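Local coordinates for protein inactive glucansucrase (Lactobacillus reuteri, PDB 5JBD) that is an inactive glucansucrase of glycoside hydrolase family 70, with a TIM-barrel core and a bound calcium ion, at residues R359-N364 with M503-N508; T348-L353 with P447-I452; Q550-N555 with V599-Y604. One frame throughout, in Å; residues are numbered along the deposited sequence.

The three contacts run from the barrel outward into the beta-sheet region beside it, and their chemistry changes on the way. Contact 2 is buried and joins two helices of the barrel's outer layer through leucine, isoleucine and a glutamine stem. Contact 1 lies at the surface and is mostly polar, a loop meeting a strand and the turn that follows it through two asparagines and a lysine. Contact 3, partly buried, pairs two strands by backbone bonds. Contacts 1 and 2 adjoin where the loop after helix 343-354 folds back on it, D360 N meeting N351 O; contacts 1 and 3 meet through L506, packed on I554. Contacts 2 and 3 do not touch, their nearest atoms being about 10 Å apart.

Contact 1 (R359-N364 with M503-N508); sequences RDNIGN and MTKLNN
N361 and K505 reach toward each other tip to tip, and the asparagine amide spends both of its polar ends here. N361 OD1 accepts from K505 NZ at 2.9 Å. From the other face of the amide plane, G363 N reaches N361 OD1 at the same distance of 2.9 Å, 41° out of that plane, a capping bond before helix 364-367. CG of N361 stands anti to the backbone N (chi1 -171°), which carries the amide out to the second segment; its ND2 donates to N508 O at 2.9 Å through a bent bond, with a weak second bond to N508 OD1. K505 closes the circuit, its NZ bound to N508 OD1 at 3.0 Å. The lysine chain bends at chi3 (72°), placing CE near both the asparagine oxygen and the isoleucine: I362 CG2 lies 3.8 Å from K505 CE as the two side chains slide past each other. Two donors on the oxygen and an acceptor for ND2 should together fix the amide's rotation. The type I turn N361-N364 leads into helix 364-367 and packs on helix 343-354, whose V352 touches I362. I362 also rests on L511 of strand 510-515, and L506 meets V552 and I554 of strand 550-555.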
loop_
_atom_site.group_PDB
_atom_site.type_symbol
_atom_site.label_atom_id
_atom_site.label_comp_id
_atom_site.label_asym_id
_atom_site.label_seq_id
_atom_site.Cartn_x
_atom_site.Cartn_y
_atom_site.Cartn_z
ATOM N N ARG A 359 24.920 -0.120 -17.075
ATOM C CA ARG A 359 23.822 0.740 -17.552
ATOM C C ARG A 359 23.354 0.276 -18.925
ATOM O O ARG A 359 24.179 -0.022 -19.785
ATOM C CB ARG A 359 24.260 2.199 -17.658
ATOM C CG ARG A 359 24.483 2.835 -16.306
ATOM C CD ARG A 359 25.022 4.245 -16.414
ATOM N NE ARG A 359 25.301 4.758 -15.073
ATOM C CZ ARG A 359 26.040 5.825 -14.771
ATOM N NH1 ARG A 359 26.588 6.586 -15.710
ATOM N NH2 ARG A 359 26.208 6.146 -13.488
ATOM N N ASP A 360 22.038 0.196 -19.114
ATOM C CA ASP A 360 21.467 -0.062 -20.428
ATOM C C ASP A 360 21.738 1.133 -21.335
ATOM O O ASP A 360 22.058 2.227 -20.860
ATOM C CB ASP A 360 19.969 -0.319 -20.348
ATOM C CG ASP A 360 19.606 -1.624 -19.615
ATOM O OD1 ASP A 360 20.487 -2.396 -19.175
ATOM O OD2 ASP A 360 18.390 -1.890 -19.519
ATOM N N ASN A 361 21.656 0.909 -22.645
ATOM C CA ASN A 361 21.981 1.942 -23.609
ATOM C C ASN A 361 21.028 3.136 -23.526
ATOM O O ASN A 361 19.830 2.976 -23.279
ATOM C CB ASN A 361 21.972 1.378 -25.032
ATOM C CG ASN A 361 22.526 2.359 -26.037
ATOM O OD1 ASN A 361 21.771 3.053 -26.730
ATOM N ND2 ASN A 361 23.849 2.467 -26.087
ATOM N N ILE A 362 21.583 4.327 -23.742
ATOM C CA ILE A 362 20.827 5.581 -23.758
ATOM C C ILE A 362 19.567 5.532 -24.657
ATOM O O ILE A 362 18.533 6.137 -24.344
ATOM C CB ILE A 362 21.752 6.767 -24.154
ATOM C CG1 ILE A 362 21.225 8.106 -23.614
ATOM C CG2 ILE A 362 21.971 6.828 -25.665
ATOM C CD1 ILE A 362 21.358 8.274 -22.110
ATOM N N GLY A 363 19.658 4.809 -25.765
ATOM C CA GLY A 363 18.531 4.665 -26.690
ATOM C C GLY A 363 17.273 4.006 -26.133
ATOM O O GLY A 363 16.188 4.159 -26.706
ATOM N N ASN A 364 17.410 3.251 -25.046
ATOM C CA ASN A 364 16.246 2.677 -24.361
ATOM C C ASN A 364 15.244 3.739 -23.884
ATOM O O ASN A 364 14.066 3.453 -23.803
ATOM C CB ASN A 364 16.660 1.789 -23.185
ATOM C CG ASN A 364 17.275 0.469 -23.621
ATOM O OD1 ASN A 364 17.711 0.308 -24.755
ATOM N ND2 ASN A 364 17.335 -0.483 -22.693
ATOM N N MET A 503 13.318 12.295 -30.161
ATOM C CA MET A 503 14.466 11.857 -29.378
ATOM C C MET A 503 15.447 11.188 -30.325
ATOM O O MET A 503 15.091 10.228 -31.016
ATOM C CB MET A 503 14.064 10.857 -28.312
ATOM C CG MET A 503 13.151 11.406 -27.233
ATOM S SD MET A 503 12.840 10.213 -25.904
ATOM C CE MET A 503 14.387 10.251 -25.030
ATOM N N THR A 504 16.685 11.657 -30.302
ATOM C CA THR A 504 17.698 11.285 -31.289
ATOM C C THR A 504 19.046 11.025 -30.610
ATOM O O THR A 504 19.498 11.859 -29.836
ATOM C CB THR A 504 17.847 12.446 -32.280
ATOM O OG1 THR A 504 16.592 12.694 -32.919
ATOM C CG2 THR A 504 18.876 12.148 -33.351
ATOM N N LYS A 505 19.666 9.876 -30.878
ATOM C CA LYS A 505 21.012 9.598 -30.366
ATOM C C LYS A 505 22.042 10.426 -31.129
ATOM O O LYS A 505 22.049 10.422 -32.367
ATOM C CB LYS A 505 21.375 8.123 -30.481
ATOM C CG LYS A 505 20.650 7.238 -29.482
ATOM C CD LYS A 505 21.027 5.781 -29.685
ATOM C CE LYS A 505 22.446 5.497 -29.236
ATOM N NZ LYS A 505 22.767 4.045 -29.249
ATOM N N LEU A 506 22.873 11.145 -30.382
ATOM C CA LEU A 506 23.952 11.974 -30.939
ATOM C C LEU A 506 25.268 11.208 -31.019
ATOM O O LEU A 506 26.100 11.490 -31.868
ATOM C CB LEU A 506 24.124 13.255 -30.117
ATOM C CG LEU A 506 22.879 14.145 -30.025
ATOM C CD1 LEU A 506 23.106 15.239 -28.993
ATOM C CD2 LEU A 506 22.464 14.738 -31.375
ATOM N N ASN A 507 25.468 10.268 -30.105
ATOM C CA ASN A 507 26.532 9.270 -30.211
ATOM C C ASN A 507 26.005 8.057 -29.474
ATOM O O ASN A 507 24.844 8.070 -29.096
ATOM C CB ASN A 507 27.886 9.808 -29.676
ATOM C CG ASN A 507 27.856 10.157 -28.186
ATOM O OD1 ASN A 507 27.279 9.436 -27.372
ATOM N ND2 ASN A 507 28.491 11.273 -27.828
ATOM N N ASN A 508 26.815 7.026 -29.234
ATOM C CA ASN A 508 26.269 5.780 -28.681
ATOM C C ASN A 508 25.718 5.907 -27.254
ATOM O O ASN A 508 24.893 5.086 -26.852
ATOM C CB ASN A 508 27.293 4.633 -28.738
ATOM C CG ASN A 508 26.646 3.248 -28.572
ATOM O OD1 ASN A 508 25.534 2.990 -29.067
ATOM N ND2 ASN A 508 27.323 2.364 -27.834
#

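Contact 2 (T348-L353 with P447-I452); sequences TLENVL and PAQYAI
L349 and L353 pack against Q449 and I452 in a buried helix-helix contact on the outer layer of the TIM barrel. Helix 343-354 follows barrel strand 340-341, and helix 446-455 precedes strand 460-464; the short segments approach to 10.4 Å between axes, their directions 135° apart. The contact is mostly apolar. The L349 and I452 side chains slide past each other in opposite directions, L349 CD2 coming to 4.0 Å from I452 CG2. A turn further along, L353 does the same with Q449, its CD1 resting 3.8 Å from Q449 CG. The glutamine works as two parts: CG, anti to the carbonyl carbon (chi1 -71°), serves as an apolar surface for the leucine, while the amide reaches the backbone and CB of L349, with Q449 OE1 3.6 Å from L349 CB. Its NE2 is bound by Y444 O, so the buried amide is held from the loop before its own helix. V541 of strand 537-542 touches L353, A448 and I452, bringing the neighbouring beta sheet against this helix pair. The E350 carboxylate plane lies 79° from that of the Q449 amide, and one water spans the gap, 2.6 Å from E350 OE2 and 2.7 Å from Q449 OE1.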
loop_
_atom_site.group_PDB
_atom_site.type_symbol
_atom_site.label_atom_id
_atom_site.label_comp_id
_atom_site.label_asym_id
_atom_site.label_seq_id
_atom_site.Cartn_x
_atom_site.Cartn_y
_atom_site.Cartn_z
ATOM N N THR A 348 13.193 1.834 -17.056
ATOM C CA THR A 348 14.116 2.301 -18.085
ATOM C C THR A 348 15.009 3.437 -17.569
ATOM O O THR A 348 16.237 3.405 -17.743
ATOM C CB THR A 348 13.347 2.723 -19.352
ATOM O OG1 THR A 348 12.729 1.559 -19.927
ATOM C CG2 THR A 348 14.273 3.352 -20.382
ATOM N N LEU A 349 14.398 4.427 -16.949
ATOM C CA LEU A 349 15.158 5.516 -16.339
ATOM C C LEU A 349 16.211 4.974 -15.364
ATOM O O LEU A 349 17.372 5.379 -15.430
ATOM C CB LEU A 349 14.235 6.491 -15.619
ATOM C CG LEU A 349 13.373 7.386 -16.517
ATOM C CD1 LEU A 349 12.253 8.032 -15.712
ATOM C CD2 LEU A 349 14.201 8.461 -17.211
ATOM N N GLU A 350 15.816 4.042 -14.495
ATOM C CA GLU A 350 16.756 3.464 -13.518
ATOM C C GLU A 350 17.833 2.577 -14.160
ATOM O O GLU A 350 19.016 2.653 -13.769
ATOM C CB GLU A 350 16.018 2.714 -12.397
ATOM C CG GLU A 350 15.124 3.633 -11.552
ATOM C CD GLU A 350 15.132 3.339 -10.051
ATOM O OE1 GLU A 350 15.230 2.156 -9.660
ATOM O OE2 GLU A 350 14.999 4.310 -9.263
ATOM N N ASN A 351 17.447 1.759 -15.149
ATOM C CA ASN A 351 18.405 0.866 -15.781
ATOM C C ASN A 351 19.385 1.628 -16.680
ATOM O O ASN A 351 20.519 1.195 -16.839
ATOM C CB ASN A 351 17.735 -0.258 -16.611
ATOM C CG ASN A 351 16.868 -1.214 -15.787
ATOM O OD1 ASN A 351 16.029 -1.984 -16.323
ATOM N ND2 ASN A 351 17.070 -1.197 -14.514
ATOM N N VAL A 352 18.959 2.751 -17.265
ATOM C CA VAL A 352 19.804 3.517 -18.203
ATOM C C VAL A 352 20.651 4.565 -17.492
ATOM O O VAL A 352 21.839 4.703 -17.790
ATOM C CB VAL A 352 18.963 4.199 -19.302
ATOM C CG1 VAL A 352 19.787 5.144 -20.171
ATOM C CG2 VAL A 352 18.298 3.154 -20.181
ATOM N N LEU A 353 20.037 5.304 -16.571
ATOM C CA LEU A 353 20.668 6.443 -15.916
ATOM C C LEU A 353 21.067 6.223 -14.455
ATOM O O LEU A 353 22.010 6.840 -13.979
ATOM C CB LEU A 353 19.736 7.658 -16.000
ATOM C CG LEU A 353 19.401 8.171 -17.404
ATOM C CD1 LEU A 353 18.298 9.217 -17.363
ATOM C CD2 LEU A 353 20.636 8.732 -18.080
ATOM N N PRO A 447 18.784 14.336 -11.441
ATOM C CA PRO A 447 18.367 15.483 -12.255
ATOM C C PRO A 447 18.050 15.140 -13.716
ATOM O O PRO A 447 17.027 15.589 -14.235
ATOM C CB PRO A 447 19.556 16.434 -12.161
ATOM C CG PRO A 447 20.151 16.142 -10.823
ATOM C CD PRO A 447 20.020 14.637 -10.697
ATOM N N ALA A 448 18.880 14.316 -14.347
ATOM C CA ALA A 448 18.617 13.896 -15.732
ATOM C C ALA A 448 17.364 13.012 -15.853
ATOM O O ALA A 448 16.626 13.115 -16.842
ATOM C CB ALA A 448 19.850 13.202 -16.331
ATOM N N GLN A 449 17.129 12.134 -14.881
ATOM C CA GLN A 449 15.916 11.333 -14.886
ATOM C C GLN A 449 14.701 12.255 -14.916
ATOM O O GLN A 449 13.792 12.050 -15.730
ATOM C CB GLN A 449 15.850 10.371 -13.704
ATOM C CG GLN A 449 16.837 9.218 -13.821
ATOM C CD GLN A 449 16.714 8.193 -12.709
ATOM O OE1 GLN A 449 15.650 7.596 -12.511
ATOM N NE2 GLN A 449 17.813 7.963 -11.987
ATOM N N TYR A 450 14.710 13.288 -14.064
ATOM C CA TYR A 450 13.627 14.282 -14.066
ATOM C C TYR A 450 13.559 15.134 -15.334
ATOM O O TYR A 450 12.466 15.515 -15.772
ATOM C CB TYR A 450 13.693 15.191 -12.817
ATOM C CG TYR A 450 12.930 14.629 -11.645
ATOM C CD1 TYR A 450 11.540 14.744 -11.588
ATOM C CD2 TYR A 450 13.581 13.955 -10.603
ATOM C CE1 TYR A 450 10.821 14.216 -10.524
ATOM C CE2 TYR A 450 12.866 13.419 -9.535
ATOM C CZ TYR A 450 11.490 13.551 -9.495
ATOM O OH TYR A 450 10.761 13.021 -8.455
ATOM N N ALA A 451 14.710 15.472 -15.908
ATOM C CA ALA A 451 14.732 16.262 -17.147
ATOM C C ALA A 451 14.034 15.520 -18.291
ATOM O O ALA A 451 13.314 16.140 -19.083
ATOM C CB ALA A 451 16.150 16.616 -17.541
ATOM N N ILE A 452 14.235 14.204 -18.355
ATOM C CA ILE A 452 13.536 13.352 -19.313
ATOM C C ILE A 452 12.044 13.273 -18.969
ATOM O O ILE A 452 11.188 13.543 -19.826
ATOM C CB ILE A 452 14.162 11.922 -19.375
ATOM C CG1 ILE A 452 15.590 11.959 -19.950
ATOM C CG2 ILE A 452 13.274 10.951 -20.150
ATOM C CD1 ILE A 452 15.688 12.312 -21.430
HETATM O O HOH W 1 14.696 6.723 -10.172
#

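Contact 3 (Q550-N555 with V599-Y604); sequences QSVAIN and VTVKGY
V599 forms an antiparallel hydrogen-bonded pair with V552: V599 N donates to V552 O at 2.9 Å, and V599 O receives V552 N at 2.8 Å. Their side chains lie on the same face and cross obliquely, with V552 CG2 4.0 Å from V599 CB. T600 forms a non-hydrogen-bonded antiparallel pair with S551, its side chain leaving by the opposite face. There a water joins the two hydroxyls, 3.0 Å from S551 OG and 2.9 Å from T600 OG1; S551 OG is also bound by K598 NZ. V601 returns to the valine face. This two-stranded antiparallel sheet lays that face, with I554, against strands 510-515, 537-542 and 612-618, a sandwich-like packing in which L540 touches I554, V599 and V601. V601 exchanges two backbone bonds with Q550, V601 N to Q550 O being nearly straight (169° at the hydrogen). Set between its backbone N and carbonyl carbon, V601 CG2 meets V552 CG1 at 4.0 Å and Q550 CG at 3.9 Å. Past the pairing, K602 NZ donates to G603 O, forms a salt bridge with E573, and sits 3.6 Å above one face of the Y604 ring, offset toward its rim.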
loop_
_atom_site.group_PDB
_atom_site.type_symbol
_atom_site.label_atom_id
_atom_site.label_comp_id
_atom_site.label_asym_id
_atom_site.label_seq_id
_atom_site.Cartn_x
_atom_site.Cartn_y
_atom_site.Cartn_z
ATOM N N GLN A 550 33.241 16.814 -27.214
ATOM C CA GLN A 550 32.858 16.952 -28.619
ATOM C C GLN A 550 31.777 17.997 -28.813
ATOM O O GLN A 550 31.096 18.387 -27.858
ATOM C CB GLN A 550 32.340 15.616 -29.161
ATOM C CG GLN A 550 30.987 15.168 -28.585
ATOM C CD GLN A 550 30.763 13.682 -28.760
ATOM O OE1 GLN A 550 30.151 13.256 -29.734
ATOM N NE2 GLN A 550 31.314 12.881 -27.847
ATOM N N SER A 551 31.603 18.404 -30.062
ATOM C CA SER A 551 30.504 19.267 -30.472
ATOM C C SER A 551 29.345 18.399 -30.992
ATOM O O SER A 551 29.590 17.342 -31.561
ATOM C CB SER A 551 30.983 20.213 -31.560
ATOM O OG SER A 551 29.968 21.127 -31.919
ATOM N N VAL A 552 28.105 18.837 -30.754
ATOM C CA VAL A 552 26.909 18.150 -31.250
ATOM C C VAL A 552 25.941 19.156 -31.855
ATOM O O VAL A 552 25.927 20.316 -31.451
ATOM C CB VAL A 552 26.188 17.352 -30.142
ATOM C CG1 VAL A 552 27.085 16.225 -29.643
ATOM C CG2 VAL A 552 25.779 18.247 -28.976
ATOM N N ALA A 553 25.112 18.685 -32.791
ATOM C CA ALA A 553 24.156 19.527 -33.502
ATOM C C ALA A 553 22.734 19.080 -33.138
ATOM O O ALA A 553 22.361 17.947 -33.434
ATOM C CB ALA A 553 24.377 19.407 -35.002
ATOM N N ILE A 554 21.974 19.966 -32.490
ATOM C CA ILE A 554 20.597 19.682 -32.044
ATOM C C ILE A 554 19.600 20.331 -32.998
ATOM O O ILE A 554 19.687 21.522 -33.255
ATOM C CB ILE A 554 20.313 20.260 -30.630
ATOM C CG1 ILE A 554 21.453 19.946 -29.659
ATOM C CG2 ILE A 554 18.967 19.755 -30.097
ATOM C CD1 ILE A 554 21.847 18.488 -29.602
ATOM N N ASN A 555 18.646 19.565 -33.507
ATOM C CA ASN A 555 17.619 20.127 -34.368
ATOM C C ASN A 555 16.445 20.667 -33.547
ATOM O O ASN A 555 15.582 19.900 -33.105
ATOM C CB ASN A 555 17.113 19.103 -35.380
ATOM C CG ASN A 555 16.120 19.708 -36.357
ATOM O OD1 ASN A 555 15.987 20.936 -36.433
ATOM N ND2 ASN A 555 15.454 18.866 -37.139
ATOM N N VAL A 599 26.311 22.671 -29.730
ATOM C CA VAL A 599 26.579 22.619 -28.295
ATOM C C VAL A 599 27.837 21.789 -28.043
ATOM O O VAL A 599 28.070 20.791 -28.732
ATOM C CB VAL A 599 25.367 21.987 -27.532
ATOM C CG1 VAL A 599 25.620 21.954 -26.032
ATOM C CG2 VAL A 599 24.076 22.757 -27.818
ATOM N N THR A 600 28.615 22.185 -27.037
ATOM C CA THR A 600 29.767 21.407 -26.573
ATOM C C THR A 600 29.456 20.590 -25.321
ATOM O O THR A 600 28.921 21.124 -24.346
ATOM C CB THR A 600 30.975 22.326 -26.280
ATOM O OG1 THR A 600 31.249 23.108 -27.433
ATOM C CG2 THR A 600 32.218 21.521 -25.921
ATOM N N VAL A 601 29.832 19.307 -25.345
ATOM C CA VAL A 601 29.500 18.354 -24.287
ATOM C C VAL A 601 30.678 17.448 -23.971
ATOM O O VAL A 601 31.556 17.266 -24.806
ATOM C CB VAL A 601 28.290 17.475 -24.694
ATOM C CG1 VAL A 601 27.058 18.347 -24.966
ATOM C CG2 VAL A 601 28.596 16.602 -25.908
ATOM N N LYS A 602 30.657 16.853 -22.784
ATOM C CA LYS A 602 31.614 15.815 -22.375
ATOM C C LYS A 602 31.087 15.043 -21.178
ATOM O O LYS A 602 30.099 15.449 -20.559
ATOM C CB LYS A 602 32.964 16.431 -22.021
ATOM C CG LYS A 602 32.979 17.217 -20.716
ATOM C CD LYS A 602 34.302 17.956 -20.519
ATOM C CE LYS A 602 35.281 17.142 -19.691
ATOM N NZ LYS A 602 34.845 16.974 -18.268
ATOM N N GLY A 603 31.743 13.936 -20.846
ATOM C CA GLY A 603 31.410 13.163 -19.657
ATOM C C GLY A 603 31.880 13.824 -18.358
ATOM O O GLY A 603 32.993 14.367 -18.301
ATOM N N TYR A 604 31.032 13.771 -17.329
ATOM C CA TYR A 604 31.356 14.245 -15.984
ATOM C C TYR A 604 31.007 13.187 -14.958
ATOM O O TYR A 604 30.196 12.279 -15.203
ATOM C CB TYR A 604 30.559 15.495 -15.642
ATOM C CG TYR A 604 30.913 16.714 -16.435
ATOM C CD1 TYR A 604 30.287 16.989 -17.641
ATOM C CD2 TYR A 604 31.848 17.623 -15.963
ATOM C CE1 TYR A 604 30.585 18.132 -18.365
ATOM C CE2 TYR A 604 32.159 18.777 -16.679
ATOM C CZ TYR A 604 31.527 19.022 -17.880
ATOM O OH TYR A 604 31.821 20.154 -18.608
HETATM O O HOH W 2 29.896 23.458 -30.004
#